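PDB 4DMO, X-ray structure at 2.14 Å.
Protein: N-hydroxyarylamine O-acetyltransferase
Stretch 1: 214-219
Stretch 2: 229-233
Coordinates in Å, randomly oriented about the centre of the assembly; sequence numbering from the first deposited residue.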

# COMPACT_ATOMS: atom_id res chain seq x y z
N ASN A 214 -8.56 13.28 0.26
CA ASN A 214 -9.86 13.63 -0.28
C ASN A 214 -9.93 15.05 -0.84
O ASN A 214 -11.01 15.57 -1.04
CB ASN A 214 -10.96 13.39 0.76
CG ASN A 214 -10.81 14.23 2.00
OD1 ASN A 214 -9.94 15.10 2.08
ND2 ASN A 214 -11.67 13.99 2.99
N LYS A 215 -8.79 15.67 -1.12
CA LYS A 215 -8.76 17.03 -1.69
C LYS A 215 -8.38 17.03 -3.18
O LYS A 215 -9.15 17.47 -4.04
CB LYS A 215 -7.74 17.91 -0.93
CG LYS A 215 -7.75 17.77 0.59
CD LYS A 215 -9.03 18.30 1.21
CE LYS A 215 -8.85 18.56 2.70
NZ LYS A 215 -8.46 17.33 3.43
N VAL A 216 -7.19 16.53 -3.49
CA VAL A 216 -6.63 16.59 -4.84
C VAL A 216 -6.15 15.22 -5.28
O VAL A 216 -5.88 14.36 -4.44
CB VAL A 216 -5.44 17.57 -4.88
CG1 VAL A 216 -5.88 18.97 -4.48
CG2 VAL A 216 -4.34 17.11 -3.99
N PRO A 217 -6.04 14.99 -6.60
CA PRO A 217 -5.50 13.71 -7.08
C PRO A 217 -4.08 13.47 -6.59
O PRO A 217 -3.27 14.39 -6.60
CB PRO A 217 -5.48 13.87 -8.59
CG PRO A 217 -6.54 14.97 -8.85
CD PRO A 217 -6.39 15.89 -7.70
N LEU A 218 -3.82 12.23 -6.20
CA LEU A 218 -2.53 11.79 -5.73
C LEU A 218 -2.29 10.37 -6.27
O LEU A 218 -3.08 9.46 -6.00
CB LEU A 218 -2.56 11.79 -4.21
CG LEU A 218 -1.27 11.81 -3.42
CD1 LEU A 218 -1.62 12.05 -1.95
CD2 LEU A 218 -0.54 10.51 -3.57
N ILE A 219 -1.26 10.20 -7.08
CA ILE A 219 -0.92 8.89 -7.64
C ILE A 219 0.59 8.67 -7.54
O ILE A 219 1.34 9.45 -8.10
CB ILE A 219 -1.27 8.75 -9.13
CG1 ILE A 219 -2.77 9.00 -9.40
CG2 ILE A 219 -0.90 7.36 -9.60
CD1 ILE A 219 -3.06 10.41 -9.82
N SER A 229 5.34 10.11 -9.51
CA SER A 229 4.25 10.70 -8.72
C SER A 229 3.50 11.72 -9.55
O SER A 229 4.10 12.51 -10.27
CB SER A 229 4.80 11.39 -7.47
OG SER A 229 5.60 10.51 -6.73
N LEU A 230 2.18 11.68 -9.46
CA LEU A 230 1.33 12.58 -10.23
C LEU A 230 0.30 13.25 -9.34
O LEU A 230 -0.25 12.63 -8.43
CB LEU A 230 0.65 11.84 -11.39
CG LEU A 230 -0.30 12.63 -12.30
CD1 LEU A 230 0.44 13.72 -13.05
CD2 LEU A 230 -1.03 11.72 -13.27
N THR A 231 0.12 14.55 -9.56
CA THR A 231 -0.96 15.30 -8.92
C THR A 231 -1.65 16.21 -9.96
O THR A 231 -1.28 16.24 -11.15
CB THR A 231 -0.46 16.19 -7.76
OG1 THR A 231 0.17 17.36 -8.30
CG2 THR A 231 0.48 15.43 -6.85
N LYS A 232 -2.64 16.96 -9.49
CA LYS A 232 -3.47 17.76 -10.37
C LYS A 232 -2.55 18.65 -11.17
O LYS A 232 -2.87 19.05 -12.29
CB LYS A 232 -4.45 18.62 -9.54
CG LYS A 232 -5.83 18.87 -10.14
CD LYS A 232 -6.87 19.19 -9.03
CE LYS A 232 -8.27 18.56 -9.30
NZ LYS A 232 -9.16 18.56 -8.10
N ASP A 233 -1.40 18.97 -10.59
CA ASP A 233 -0.58 19.99 -11.21
C ASP A 233 0.78 19.52 -11.73
O ASP A 233 1.29 20.13 -12.66
CB ASP A 233 -0.39 21.16 -10.24
CG ASP A 233 -1.52 22.17 -10.32
OD1 ASP A 233 -2.11 22.33 -11.42
OD2 ASP A 233 -1.84 22.80 -9.29

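Asn-214 lies out of reach of the second stretch; its OD1 instead accepts a hydrogen bond from Lys-215 NZ at 3.0 Å. The CA-to-CB bond of Lys-215 points sideways, and the end of the side chain leads away. Val-216 points toward the other stretch, but its closest side-chain approach, Val-216 CG1 to Lys-232 CD, is 4.7 Å, so it adds little.

Contact tightens at Pro-217, which is buried. Its CD lies 3.6 Å from Lys-232 CD, the aliphatic part of an extended lysine covering the apolar ring. Lys-232 is itself an exposed residue, and its NZ lies 4.2 Å from Lys-215 O. On the backbone side, Pro-217 O receives a CA-H...O contact from Thr-231 CA (3.4 Å, 140° at H).

Leu-218 contributes mainly through its main chain, with CA 3.6 Å from Leu-230 O; its side chain shares a sheet face with Thr-231.

Ile-219 supplies the firmest link. It forms an antiparallel hydrogen-bonded pair with Leu-230: Ile-219 N donates to Leu-230 O (3.0 Å, 153°), and Leu-230 N donates to Ile-219 O (2.7 Å, 160°). Ser-229 CA also approaches Ile-219 O at 3.2 Å. Both paired side chains occupy the opposite face from Leu-218 and are buried, where branched hydrocarbon suits: Ile-219 CD1 meets Leu-230 CD2 at 4.2 Å. Altogether 350 Å² is buried.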